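Local structure of pirin-like protein YhaK (Escherichia coli, 2VEC) at residues 45-50 against 205-210; 66-71 against 134-139; 75-80 against 124-129; 93-98 against 107-112. The protein has no quercetin 2,3-dioxygenase activity but, as a cytoplasmic bicupin of the pirin family with a redox-sensitive cysteine, probably responds to oxidative conditions. All blocks are in the same frame, centred on the assembly; numbering follows the deposited sequence. Where two conformers were deposited one is given.

Contact 1 of 4, residues 45-50 against 205-210; sequences YTFSFG and YLQSIH
Phe47 and Phe49 meet Tyr205 in the aromatic part of this contact, which joins the N-terminal and C-terminal cupin domains. The phenol oxygen Tyr205 OH sits over the centre of one face of the Phe47 ring, 3.6 Å above its plane. The Phe49 side chain runs about at right angles to that of Tyr205, but the rings meet obliquely, planes at 58° and Phe49 CE2 3.8 Å from Tyr205 CE1. The direct side-chain bonds lie mostly within 205-210. Tyr205 OH donates to Gln207 OE1 at 2.7 Å, almost in line with the C=O bond, and Gln207 NE2 donates to Ser208 O at 3.0 Å and also to Gly228 O. A bend at chi2 (64°) brings this amide, held by three hydrogen bonds, up to Phe47, where OE1 lies 3.5 Å from ring atom CE2. A single water bridges the segments: it accepts from Tyr45 OH at 2.6 Å, in the plane of that ring, and donates to Ile209 O. Long, flat side chains suit the place, because the antiparallel strand axes run 11.9 Å apart. Strand 63-71 flanks 45-48, strands 247-254 and 230-234 flank 203-208, and Phe232 meets both Tyr205 and Phe49 edge-to-face.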
loop_
_atom_site.group_PDB
_atom_site.type_symbol
_atom_site.label_atom_id
_atom_site.label_comp_id
_atom_site.label_asym_id
_atom_site.label_seq_id
_atom_site.Cartn_x
_atom_site.Cartn_y
_atom_site.Cartn_z
ATOM N N TYR A 45 -3.551 -4.542 -11.913
ATOM C CA TYR A 45 -4.229 -3.280 -12.137
ATOM C C TYR A 45 -3.368 -2.133 -11.650
ATOM O O TYR A 45 -2.527 -2.350 -10.779
ATOM C CB TYR A 45 -5.584 -3.238 -11.415
ATOM C CG TYR A 45 -5.571 -3.586 -9.928
ATOM C CD1 TYR A 45 -5.762 -4.894 -9.491
ATOM C CD2 TYR A 45 -5.428 -2.588 -8.964
ATOM C CE1 TYR A 45 -5.776 -5.186 -8.106
ATOM C CE2 TYR A 45 -5.471 -2.861 -7.560
ATOM C CZ TYR A 45 -5.612 -4.176 -7.154
ATOM O OH TYR A 45 -5.646 -4.465 -5.804
ATOM N N THR A 46 -3.566 -0.940 -12.225
ATOM C CA THR A 46 -2.867 0.283 -11.788
ATOM C C THR A 46 -3.814 1.495 -11.652
ATOM O O THR A 46 -4.466 1.860 -12.648
ATOM C CB THR A 46 -1.771 0.687 -12.818
ATOM O OG1 THR A 46 -0.926 -0.447 -13.085
ATOM C CG2 THR A 46 -0.931 1.838 -12.276
ATOM N N PHE A 47 -3.900 2.076 -10.437
ATOM C CA PHE A 47 -4.636 3.316 -10.206
ATOM C C PHE A 47 -3.569 4.418 -10.277
ATOM O O PHE A 47 -2.536 4.265 -9.641
ATOM C CB PHE A 47 -5.219 3.443 -8.782
ATOM C CG PHE A 47 -6.341 2.485 -8.437
ATOM C CD1 PHE A 47 -7.670 2.879 -8.589
ATOM C CD2 PHE A 47 -6.087 1.296 -7.819
ATOM C CE1 PHE A 47 -8.718 2.027 -8.217
ATOM C CE2 PHE A 47 -7.124 0.419 -7.448
ATOM C CZ PHE A 47 -8.426 0.769 -7.658
ATOM N N SER A 48 -3.833 5.490 -11.009
ATOM C CA SER A 48 -2.961 6.677 -11.024
ATOM C C SER A 48 -3.787 7.862 -10.582
ATOM O O SER A 48 -4.814 8.149 -11.219
ATOM C CB SER A 48 -2.401 6.907 -12.426
ATOM O OG SER A 48 -1.666 5.748 -12.859
ATOM N N PHE A 49 -3.373 8.519 -9.493
ATOM C CA PHE A 49 -4.113 9.650 -8.925
ATOM C C PHE A 49 -3.318 10.941 -8.913
ATOM O O PHE A 49 -2.081 10.939 -8.852
ATOM C CB PHE A 49 -4.567 9.379 -7.467
ATOM C CG PHE A 49 -5.379 8.124 -7.299
ATOM C CD1 PHE A 49 -6.578 7.958 -7.986
ATOM C CD2 PHE A 49 -4.938 7.108 -6.447
ATOM C CE1 PHE A 49 -7.352 6.800 -7.866
ATOM C CE2 PHE A 49 -5.724 5.966 -6.273
ATOM C CZ PHE A 49 -6.919 5.805 -6.991
ATOM N N GLY A 50 -4.074 12.031 -8.931
ATOM C CA GLY A 50 -3.543 13.376 -8.901
ATOM C C GLY A 50 -3.000 13.831 -7.557
ATOM O O GLY A 50 -3.141 13.131 -6.563
ATOM N N TYR A 205 -7.759 6.828 2.105
ATOM C CA TYR A 205 -8.009 5.985 0.960
ATOM C C TYR A 205 -8.131 4.564 1.495
ATOM O O TYR A 205 -7.274 4.087 2.285
ATOM C CB TYR A 205 -6.838 6.072 -0.026
ATOM C CG TYR A 205 -7.017 5.188 -1.242
ATOM C CD1 TYR A 205 -7.783 5.626 -2.297
ATOM C CD2 TYR A 205 -6.380 3.947 -1.334
ATOM C CE1 TYR A 205 -7.990 4.814 -3.443
ATOM C CE2 TYR A 205 -6.530 3.157 -2.491
ATOM C CZ TYR A 205 -7.362 3.602 -3.514
ATOM O OH TYR A 205 -7.570 2.838 -4.633
ATOM N N LEU A 206 -9.167 3.851 1.026
ATOM C CA LEU A 206 -9.374 2.438 1.366
ATOM C C LEU A 206 -9.078 1.583 0.143
ATOM O O LEU A 206 -9.528 1.930 -0.948
ATOM C CB LEU A 206 -10.848 2.207 1.730
ATOM C CG LEU A 206 -11.439 3.211 2.729
ATOM C CD1 LEU A 206 -12.848 2.749 3.085
ATOM C CD2 LEU A 206 -10.596 3.268 4.003
ATOM N N GLN A 207 -8.416 0.425 0.326
ATOM C CA GLN A 207 -8.114 -0.468 -0.789
ATOM C C GLN A 207 -8.431 -1.896 -0.404
ATOM O O GLN A 207 -7.973 -2.371 0.632
ATOM C CB GLN A 207 -6.634 -0.337 -1.243
ATOM C CG GLN A 207 -6.271 -1.302 -2.402
ATOM C CD GLN A 207 -7.070 -0.964 -3.666
ATOM O OE1 GLN A 207 -7.229 0.215 -3.988
ATOM N NE2 GLN A 207 -7.569 -1.968 -4.365
ATOM N N SER A 208 -9.210 -2.585 -1.233
ATOM C CA SER A 208 -9.378 -4.011 -1.068
ATOM C C SER A 208 -8.154 -4.707 -1.692
ATOM O O SER A 208 -7.889 -4.524 -2.917
ATOM C CB SER A 208 -10.674 -4.459 -1.760
ATOM O OG SER A 208 -10.623 -5.881 -2.018
ATOM N N ILE A 209 -7.417 -5.478 -0.883
ATOM C CA ILE A 209 -6.380 -6.351 -1.441
ATOM C C ILE A 209 -7.057 -7.654 -1.875
ATOM O O ILE A 209 -6.882 -8.127 -3.025
ATOM C CB ILE A 209 -5.246 -6.621 -0.438
ATOM C CG1 ILE A 209 -4.467 -5.310 -0.123
ATOM C CG2 ILE A 209 -4.257 -7.685 -0.999
ATOM C CD1 ILE A 209 -3.541 -5.485 1.157
ATOM N N HIS A 210 -7.817 -8.226 -0.937
ATOM C CA HIS A 210 -8.760 -9.268 -1.306
ATOM C C HIS A 210 -9.944 -9.289 -0.369
ATOM O O HIS A 210 -9.894 -8.904 0.788
ATOM C CB HIS A 210 -8.124 -10.642 -1.487
ATOM C CG HIS A 210 -7.744 -11.320 -0.210
ATOM N ND1 HIS A 210 -8.655 -11.994 0.576
ATOM C CD2 HIS A 210 -6.547 -11.456 0.399
ATOM C CE1 HIS A 210 -8.034 -12.513 1.620
ATOM N NE2 HIS A 210 -6.753 -12.211 1.530
HETATM O O HOH W 1 -5.738 -7.039 -5.212
#

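Contact 2 of 4, residues 66-71 against 134-139; sequences LNQEVL and PLTRMQ
Asn67 OD1 accepts the shortest polar bond here, 2.7 Å from Arg137 NH1, with the donor in the carbonyl plane but the N-H bent to 139°. The other half of the same amide is used too: Asn67 ND2 donates to Gln139 OE1 at 3.2 Å, approaching from above that carbonyl's plane. Asn67 can serve both because its CG stands between the backbone N and carbonyl carbon (chi1 76°), which swings the short amide across toward the partner strand. Gln139 runs alongside, its OE1 also taking a bond from Trp141 NE1, and its NE2 lies 3.6 Å above one face of the Arg137 guanidinium. The aliphatic part of Glu69 packs on that guanidinium as well, CB 3.5 Å from NH1, while its carboxylate leads away.

The backbones pair as antiparallel strands, with two bonds each for Asn67 with Gln139, Glu69 with Arg137, and Leu71 with Leu135. On the same face, Leu71 and Leu135 lie side by side at the Pro134 end, Leu71 CD1 3.8 Å from Leu135 CD2. On the reverse face Met138 CE touches Leu66 CD2 and Gln68 OE1, while Gln68 NE2 donates to Trp40 O.

Arg137 NE forms a salt bridge with Glu126 on the facing sheet. The buried guanidinium therefore has both a charged and a neutral acceptor, and this pairing probably offsets the cost of enclosing its charge between the two sheets of the cupin.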
loop_
_atom_site.group_PDB
_atom_site.type_symbol
_atom_site.label_atom_id
_atom_site.label_comp_id
_atom_site.label_asym_id
_atom_site.label_seq_id
_atom_site.Cartn_x
_atom_site.Cartn_y
_atom_site.Cartn_z
ATOM N N LEU A 66 -1.454 3.380 -7.070
ATOM C CA LEU A 66 -1.569 2.121 -6.333
ATOM C C LEU A 66 -1.717 1.031 -7.377
ATOM O O LEU A 66 -2.600 1.076 -8.275
ATOM C CB LEU A 66 -2.743 2.120 -5.327
ATOM C CG LEU A 66 -2.786 0.775 -4.534
ATOM C CD1 LEU A 66 -3.211 0.961 -3.133
ATOM C CD2 LEU A 66 -3.634 -0.298 -5.265
ATOM N N ASN A 67 -0.814 0.073 -7.336
ATOM C CA ASN A 67 -0.883 -0.968 -8.349
ATOM C C ASN A 67 -0.709 -2.348 -7.789
ATOM O O ASN A 67 -0.244 -2.507 -6.654
ATOM C CB ASN A 67 0.044 -0.670 -9.537
ATOM C CG ASN A 67 1.494 -0.935 -9.264
ATOM O OD1 ASN A 67 1.912 -2.068 -9.029
ATOM N ND2 ASN A 67 2.305 0.118 -9.390
ATOM N N GLN A 68 -1.153 -3.333 -8.544
ATOM C CA GLN A 68 -0.842 -4.708 -8.225
ATOM C C GLN A 68 -0.342 -5.337 -9.499
ATOM O O GLN A 68 -0.959 -5.189 -10.553
ATOM C CB GLN A 68 -2.045 -5.477 -7.692
ATOM C CG GLN A 68 -1.729 -6.992 -7.570
ATOM C CD GLN A 68 -2.734 -7.742 -6.727
ATOM O OE1 GLN A 68 -3.061 -7.307 -5.603
ATOM N NE2 GLN A 68 -3.228 -8.880 -7.244
ATOM N N GLU A 69 0.812 -5.986 -9.419
ATOM C CA GLU A 69 1.443 -6.556 -10.600
ATOM C C GLU A 69 1.840 -7.983 -10.323
ATOM O O GLU A 69 2.056 -8.362 -9.164
ATOM C CB GLU A 69 2.655 -5.721 -11.013
ATOM C CG GLU A 69 2.256 -4.337 -11.614
ATOM C CD GLU A 69 1.523 -4.484 -12.956
ATOM O OE1 GLU A 69 2.073 -5.175 -13.871
ATOM O OE2 GLU A 69 0.399 -3.934 -13.093
ATOM N N VAL A 70 1.889 -8.777 -11.389
ATOM C CA VAL A 70 2.310 -10.168 -11.320
ATOM C C VAL A 70 3.481 -10.322 -12.283
ATOM O O VAL A 70 3.336 -10.013 -13.460
ATOM C CB VAL A 70 1.138 -11.123 -11.705
ATOM C CG1 VAL A 70 1.585 -12.591 -11.762
ATOM C CG2 VAL A 70 -0.055 -10.965 -10.738
ATOM N N LEU A 71 4.628 -10.788 -11.781
ATOM C CA LEU A 71 5.791 -11.158 -12.608
ATOM C C LEU A 71 5.905 -12.678 -12.743
ATOM O O LEU A 71 5.874 -13.388 -11.732
ATOM C CB LEU A 71 7.084 -10.628 -11.968
ATOM C CG LEU A 71 7.612 -9.216 -12.245
ATOM C CD1 LEU A 71 8.851 -8.975 -11.383
ATOM C CD2 LEU A 71 7.979 -9.016 -13.715
ATOM N N PRO A 134 5.751 -17.718 -9.902
ATOM C CA PRO A 134 5.573 -16.276 -10.116
ATOM C C PRO A 134 5.612 -15.458 -8.857
ATOM O O PRO A 134 5.716 -15.982 -7.747
ATOM C CB PRO A 134 4.165 -16.163 -10.721
ATOM C CG PRO A 134 3.464 -17.335 -9.971
ATOM C CD PRO A 134 4.448 -18.440 -9.998
ATOM N N LEU A 135 5.516 -14.131 -9.063
ATOM C CA LEU A 135 5.496 -13.094 -7.973
ATOM C C LEU A 135 4.324 -12.090 -8.078
ATOM O O LEU A 135 4.041 -11.580 -9.161
ATOM C CB LEU A 135 6.800 -12.281 -7.975
ATOM C CG LEU A 135 6.909 -10.916 -7.266
ATOM C CD1 LEU A 135 7.123 -11.012 -5.748
ATOM C CD2 LEU A 135 8.049 -10.108 -7.870
ATOM N N THR A 136 3.662 -11.781 -6.949
ATOM C CA THR A 136 2.564 -10.813 -6.916
ATOM C C THR A 136 2.840 -9.761 -5.841
ATOM O O THR A 136 3.182 -10.091 -4.714
ATOM C CB THR A 136 1.205 -11.453 -6.576
ATOM O OG1 THR A 136 0.933 -12.547 -7.457
ATOM C CG2 THR A 136 0.044 -10.389 -6.694
ATOM N N ARG A 137 2.714 -8.497 -6.185
ATOM C CA ARG A 137 2.994 -7.493 -5.187
ATOM C C ARG A 137 2.182 -6.243 -5.440
ATOM O O ARG A 137 1.888 -5.924 -6.590
ATOM C CB ARG A 137 4.478 -7.177 -5.105
ATOM C CG ARG A 137 5.103 -6.615 -6.348
ATOM C CD ARG A 137 5.266 -5.129 -6.207
ATOM N NE ARG A 137 5.782 -4.608 -7.479
ATOM C CZ ARG A 137 5.033 -4.024 -8.402
ATOM N NH1 ARG A 137 3.733 -3.861 -8.195
ATOM N NH2 ARG A 137 5.600 -3.581 -9.515
ATOM N N MET A 138 1.816 -5.569 -4.363
ATOM C CA MET A 138 1.052 -4.328 -4.459
ATOM C C MET A 138 2.069 -3.226 -4.202
ATOM O O MET A 138 3.047 -3.434 -3.475
ATOM C CB MET A 138 -0.053 -4.329 -3.430
ATOM C CG MET A 138 -0.781 -2.990 -3.297
ATOM S SD MET A 138 -2.366 -3.182 -2.459
ATOM C CE MET A 138 -3.344 -4.084 -3.682
ATOM N N GLN A 139 1.892 -2.098 -4.869
ATOM C CA GLN A 139 2.903 -1.026 -4.831
ATOM C C GLN A 139 2.161 0.258 -4.721
ATOM O O GLN A 139 1.157 0.448 -5.435
ATOM C CB GLN A 139 3.758 -1.081 -6.109
ATOM C CG GLN A 139 4.766 0.060 -6.209
ATOM C CD GLN A 139 5.646 -0.055 -7.414
ATOM O OE1 GLN A 139 5.369 0.553 -8.439
ATOM N NE2 GLN A 139 6.707 -0.846 -7.312
#

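Contact 3 of 4, residues 75-80 against 124-129; sequences AAFQPR and YSEHNL
Arg80 and Tyr124 form the end of this antiparallel pair that has a full pair of backbone bonds: Tyr124 N to Arg80 O at 2.8 Å and Arg80 N to Tyr124 O at 3.1 Å. At the other end Asn128 N donates to Ala75 O at 3.0 Å, and Asn128 CB rests on the same oxygen. Asparagine suits this corner because its amide also ties down neighbouring loops: OD1 accepts from Ser130 N, and ND2 donates to Lys133 O.

The close packing lies on the inward face, where Phe77 and Glu126 run side by side. Glu126 is extended from a CG set opposite the backbone N (chi1 158°), so that its OE1 reaches the edge of the Phe77 ring, 3.3 Å from CD2. The carboxylate and ring planes are 65° apart; the oxygen probably benefits from the slightly positive ring hydrogens. Glu126 OE2 is held by Tyr98 OH as well as by Arg137.

The outer side is sparser. It has one close touch, Ala76 CB 3.3 Å from His127 ND1; beyond it Pro79, which has no N-H to give, lies loosely beside Ser125 with CG 4.2 Å from CB. Gln78 turns away from the partner strand, as befits an exposed polar residue. The register slips by one residue between Phe77 and Pro79, consistent with the sparse bonding in the middle.

Strand 76-80 is one edge of the four-stranded sheet within the chain. Strand 124-128 separates it from 95-100, while Phe77 and Glu126 reach inward to Leu71 of strand 63-71 on the opposing sheet.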
loop_
_atom_site.group_PDB
_atom_site.type_symbol
_atom_site.label_atom_id
_atom_site.label_comp_id
_atom_site.label_asym_id
_atom_site.label_seq_id
_atom_site.Cartn_x
_atom_site.Cartn_y
_atom_site.Cartn_z
ATOM N N ALA A 75 11.032 -13.712 -14.476
ATOM C CA ALA A 75 10.812 -12.368 -15.051
ATOM C C ALA A 75 11.376 -11.215 -14.216
ATOM O O ALA A 75 11.714 -11.391 -13.041
ATOM C CB ALA A 75 9.328 -12.139 -15.339
ATOM N N ALA A 76 11.458 -10.031 -14.829
ATOM C CA ALA A 76 12.125 -8.882 -14.215
ATOM C C ALA A 76 11.924 -7.589 -15.001
ATOM O O ALA A 76 12.420 -7.458 -16.123
ATOM C CB ALA A 76 13.633 -9.168 -14.056
ATOM N N PHE A 77 11.229 -6.629 -14.395
ATOM C CA PHE A 77 11.053 -5.299 -14.983
ATOM C C PHE A 77 12.387 -4.616 -15.268
ATOM O O PHE A 77 13.378 -4.826 -14.550
ATOM C CB PHE A 77 10.227 -4.413 -14.056
ATOM C CG PHE A 77 8.835 -4.920 -13.797
ATOM C CD1 PHE A 77 7.980 -5.244 -14.857
ATOM C CD2 PHE A 77 8.370 -5.046 -12.492
ATOM C CE1 PHE A 77 6.681 -5.699 -14.610
ATOM C CE2 PHE A 77 7.069 -5.505 -12.232
ATOM C CZ PHE A 77 6.221 -5.826 -13.290
ATOM N N GLN A 78 12.420 -3.797 -16.318
ATOM C CA GLN A 78 13.659 -3.103 -16.676
ATOM C C GLN A 78 13.870 -1.889 -15.765
ATOM O O GLN A 78 12.889 -1.277 -15.310
ATOM C CB GLN A 78 13.698 -2.734 -18.173
ATOM C CG GLN A 78 12.641 -1.710 -18.639
ATOM C CD GLN A 78 12.994 -1.071 -19.991
ATOM O OE1 GLN A 78 14.090 -1.282 -20.533
ATOM N NE2 GLN A 78 12.062 -0.292 -20.539
ATOM N N PRO A 79 15.144 -1.543 -15.482
ATOM C CA PRO A 79 15.439 -0.448 -14.552
ATOM C C PRO A 79 14.750 0.841 -14.967
ATOM O O PRO A 79 14.596 1.102 -16.162
ATOM C CB PRO A 79 16.957 -0.278 -14.665
ATOM C CG PRO A 79 17.455 -1.586 -15.150
ATOM C CD PRO A 79 16.372 -2.153 -16.021
ATOM N N ARG A 80 14.352 1.638 -13.987
ATOM C CA ARG A 80 13.636 2.882 -14.239
ATOM C C ARG A 80 13.912 3.911 -13.145
ATOM O O ARG A 80 14.216 3.567 -11.994
ATOM C CB ARG A 80 12.120 2.638 -14.357
ATOM C CG ARG A 80 11.432 2.147 -13.063
ATOM C CD ARG A 80 9.928 2.437 -13.048
ATOM N NE ARG A 80 9.685 3.878 -13.154
ATOM C CZ ARG A 80 8.540 4.425 -13.538
ATOM N NH1 ARG A 80 7.510 3.651 -13.839
ATOM N NH2 ARG A 80 8.435 5.756 -13.625
ATOM N N TYR A 124 16.104 1.956 -10.657
ATOM C CA TYR A 124 15.658 0.912 -9.755
ATOM C C TYR A 124 15.115 -0.278 -10.518
ATOM O O TYR A 124 14.352 -0.116 -11.466
ATOM C CB TYR A 124 14.547 1.467 -8.821
ATOM C CG TYR A 124 15.050 2.558 -7.908
ATOM C CD1 TYR A 124 15.559 2.260 -6.636
ATOM C CD2 TYR A 124 15.050 3.899 -8.324
ATOM C CE1 TYR A 124 16.041 3.298 -5.781
ATOM C CE2 TYR A 124 15.534 4.911 -7.502
ATOM C CZ TYR A 124 16.025 4.611 -6.238
ATOM O OH TYR A 124 16.508 5.646 -5.452
ATOM N N SER A 125 15.476 -1.477 -10.081
ATOM C CA SER A 125 15.025 -2.684 -10.760
ATOM C C SER A 125 14.388 -3.667 -9.790
ATOM O O SER A 125 14.701 -3.680 -8.598
ATOM C CB SER A 125 16.180 -3.339 -11.520
ATOM O OG SER A 125 17.023 -4.063 -10.650
ATOM N N GLU A 126 13.486 -4.487 -10.316
ATOM C CA GLU A 126 12.732 -5.429 -9.508
ATOM C C GLU A 126 12.736 -6.757 -10.237
ATOM O O GLU A 126 12.268 -6.826 -11.370
ATOM C CB GLU A 126 11.297 -4.916 -9.303
ATOM C CG GLU A 126 10.269 -6.003 -8.943
ATOM C CD GLU A 126 8.894 -5.442 -8.570
ATOM O OE1 GLU A 126 8.433 -4.464 -9.203
ATOM O OE2 GLU A 126 8.274 -5.989 -7.630
ATOM N N HIS A 127 13.296 -7.790 -9.610
ATOM C CA HIS A 127 13.411 -9.114 -10.252
ATOM C C HIS A 127 12.712 -10.181 -9.439
ATOM O O HIS A 127 12.873 -10.233 -8.217
ATOM C CB HIS A 127 14.868 -9.593 -10.386
ATOM C CG HIS A 127 15.790 -8.652 -11.100
ATOM N ND1 HIS A 127 15.366 -7.503 -11.737
ATOM C CD2 HIS A 127 17.133 -8.713 -11.291
ATOM C CE1 HIS A 127 16.408 -6.892 -12.280
ATOM N NE2 HIS A 127 17.492 -7.604 -12.021
ATOM N N ASN A 128 11.988 -11.069 -10.114
ATOM C CA ASN A 128 11.433 -12.235 -9.448
ATOM C C ASN A 128 12.565 -13.244 -9.163
ATOM O O ASN A 128 13.255 -13.674 -10.081
ATOM C CB ASN A 128 10.325 -12.853 -10.314
ATOM C CG ASN A 128 9.641 -14.041 -9.657
ATOM O OD1 ASN A 128 10.082 -14.527 -8.596
ATOM N ND2 ASN A 128 8.552 -14.535 -10.303
ATOM N N LEU A 129 12.751 -13.602 -7.889
ATOM C CA LEU A 129 13.838 -14.507 -7.503
ATOM C C LEU A 129 13.613 -15.976 -7.879
ATOM O O LEU A 129 14.574 -16.763 -7.877
ATOM C CB LEU A 129 14.141 -14.383 -6.005
ATOM C CG LEU A 129 15.021 -13.199 -5.585
ATOM C CD1 LEU A 129 14.879 -12.911 -4.096
ATOM C CD2 LEU A 129 16.479 -13.504 -5.948
#

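Contact 4 of 4, residues 93-98 against 107-112; sequences DGEAEY and QASAGE
Paired across an antiparallel beta hairpin, Ala96 and Ala108 centre a contact in the smaller, four-stranded sheet of the N-terminal cupin domain. The hairpin consists of strands 95-100 and 105-109, the latter being outermost in that sheet. Two backbone bonds join the alanines, Ala108 N to Ala96 O at 2.9 Å and Ala96 N to Ala108 O at 3.0 Å, making them a hydrogen-bonded pair. Methyls suit the inner face, probably because larger neighbours pack against them and leave little room: Tyr98 CE2 lies 4.3 Å from Ala108 CB, and Leu135 and Ile91 reach in from the facing sheet.

The other face carries polar residues, as suits its place toward solvent. Glu95 stands beside Ser109, with CB 3.9 Å from OG, and Glu97 crosses Gln107 at an angle, touching its CG with OE2. Glu97 spends its other carboxylate oxygen on a salt bridge to Arg99.

Glycines serve where the chain changes sheets. Gly94 links strand 85-93 to the hairpin with a positive phi (85°), and its O accepts from Ala110 N at 2.9 Å through a rather bent bond. Farther on, a type II turn from Ser109 to Glu112 returns the chain to strand 112-116; Gly111 fills its third position, where a side chain would run into the preceding carbonyl oxygen. Glu112 OE2 pairs with Lys155, whereas OE1 folds back over the turn and accepts from Ser109 N at 2.7 Å, an almost straight bond (166°) met on the anti side of the carboxylate.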
loop_
_atom_site.group_PDB
_atom_site.type_symbol
_atom_site.label_atom_id
_atom_site.label_comp_id
_atom_site.label_asym_id
_atom_site.label_seq_id
_atom_site.Cartn_x
_atom_site.Cartn_y
_atom_site.Cartn_z
ATOM N N ASP A 93 2.799 -12.556 -2.859
ATOM C CA ASP A 93 3.103 -13.958 -3.172
ATOM C C ASP A 93 4.446 -13.950 -3.812
ATOM O O ASP A 93 4.748 -13.054 -4.591
ATOM C CB ASP A 93 2.034 -14.616 -4.112
ATOM C CG ASP A 93 2.272 -16.117 -4.378
ATOM O OD1 ASP A 93 2.503 -16.934 -3.435
ATOM O OD2 ASP A 93 2.122 -16.500 -5.573
ATOM N N GLY A 94 5.261 -14.937 -3.446
ATOM C CA GLY A 94 6.589 -15.097 -4.018
ATOM C C GLY A 94 7.682 -14.281 -3.344
ATOM O O GLY A 94 7.593 -13.955 -2.168
ATOM N N GLU A 95 8.709 -13.946 -4.115
ATOM C CA GLU A 95 9.905 -13.300 -3.600
ATOM C C GLU A 95 10.552 -12.523 -4.723
ATOM O O GLU A 95 10.529 -12.933 -5.888
ATOM C CB GLU A 95 10.917 -14.337 -3.025
ATOM C CG GLU A 95 11.001 -15.627 -3.794
ATOM C CD GLU A 95 12.148 -16.523 -3.371
ATOM O OE1 GLU A 95 12.923 -16.152 -2.454
ATOM O OE2 GLU A 95 12.272 -17.610 -3.981
ATOM N N ALA A 96 11.168 -11.409 -4.360
ATOM C CA ALA A 96 11.713 -10.501 -5.339
ATOM C C ALA A 96 12.976 -9.859 -4.806
ATOM O O ALA A 96 13.143 -9.722 -3.593
ATOM C CB ALA A 96 10.685 -9.428 -5.655
ATOM N N GLU A 97 13.859 -9.460 -5.718
ATOM C CA GLU A 97 15.023 -8.652 -5.353
ATOM C C GLU A 97 14.920 -7.253 -5.984
ATOM O O GLU A 97 14.482 -7.112 -7.128
ATOM C CB GLU A 97 16.331 -9.370 -5.733
ATOM C CG GLU A 97 17.555 -8.522 -5.512
ATOM C CD GLU A 97 18.821 -9.298 -5.283
ATOM O OE1 GLU A 97 19.062 -10.315 -5.976
ATOM O OE2 GLU A 97 19.603 -8.861 -4.409
ATOM N N TYR A 98 15.312 -6.232 -5.218
ATOM C CA TYR A 98 15.214 -4.826 -5.632
ATOM C C TYR A 98 16.602 -4.238 -5.651
ATOM O O TYR A 98 17.279 -4.263 -4.634
ATOM C CB TYR A 98 14.313 -4.039 -4.658
ATOM C CG TYR A 98 12.920 -4.571 -4.728
ATOM C CD1 TYR A 98 12.013 -4.037 -5.625
ATOM C CD2 TYR A 98 12.545 -5.675 -3.968
ATOM C CE1 TYR A 98 10.739 -4.576 -5.742
ATOM C CE2 TYR A 98 11.271 -6.204 -4.060
ATOM C CZ TYR A 98 10.381 -5.662 -4.963
ATOM O OH TYR A 98 9.123 -6.186 -5.084
ATOM N N GLN A 107 16.107 -8.005 -0.675
ATOM C CA GLN A 107 15.161 -9.036 -1.108
ATOM C C GLN A 107 13.920 -8.967 -0.229
ATOM O O GLN A 107 14.025 -8.729 0.977
ATOM C CB GLN A 107 15.758 -10.435 -0.927
ATOM C CG GLN A 107 17.059 -10.702 -1.633
ATOM C CD GLN A 107 17.619 -12.085 -1.238
ATOM O OE1 GLN A 107 16.851 -13.008 -0.944
ATOM N NE2 GLN A 107 18.939 -12.217 -1.210
ATOM N N ALA A 108 12.752 -9.219 -0.813
ATOM C CA ALA A 108 11.508 -9.246 -0.034
ATOM C C ALA A 108 10.637 -10.429 -0.431
ATOM O O ALA A 108 10.392 -10.607 -1.601
ATOM C CB ALA A 108 10.741 -7.958 -0.220
ATOM N N SER A 109 10.193 -11.222 0.540
ATOM C CA SER A 109 9.242 -12.331 0.298
ATOM C C SER A 109 7.809 -11.997 0.722
ATOM O O SER A 109 7.542 -10.966 1.335
ATOM C CB SER A 109 9.667 -13.593 1.036
ATOM O OG SER A 109 11.038 -13.887 0.849
ATOM N N ALA A 110 6.887 -12.894 0.392
ATOM C CA ALA A 110 5.479 -12.742 0.770
ATOM C C ALA A 110 5.404 -12.471 2.265
ATOM O O ALA A 110 6.119 -13.127 3.058
ATOM C CB ALA A 110 4.727 -14.026 0.436
ATOM N N GLY A 111 4.561 -11.523 2.650
ATOM C CA GLY A 111 4.397 -11.209 4.051
ATOM C C GLY A 111 5.230 -10.029 4.542
ATOM O O GLY A 111 5.137 -9.663 5.720
ATOM N N GLU A 112 6.053 -9.460 3.651
ATOM C CA GLU A 112 6.878 -8.315 3.968
ATOM C C GLU A 112 6.425 -7.098 3.195
ATOM O O GLU A 112 5.928 -7.233 2.071
ATOM C CB GLU A 112 8.335 -8.570 3.610
ATOM C CG GLU A 112 9.023 -9.640 4.496
ATOM C CD GLU A 112 10.484 -9.829 4.092
ATOM O OE1 GLU A 112 10.747 -10.537 3.078
ATOM O OE2 GLU A 112 11.356 -9.247 4.752
#

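Contact 1 joins the two cupin domains, while contacts 2, 3 and 4 all lie in the N-terminal one. Along the chain they enclose one another: the segments of contact 4 fall between those of contact 3, these between those of contact 2, and all within the span of contact 1. Contacts 1 and 2, with centres 12 Å apart, share the six-stranded sheet through neighbouring strands 45-48 and 63-71. Contacts 3 and 4, also 12 Å apart between centres, share the four-stranded sheet opposite. Contact 2 touches both of them, its centre 10 Å from that of contact 4. The set thus traces the bicupin from the domain interface, through one beta sandwich, to its outer sheet.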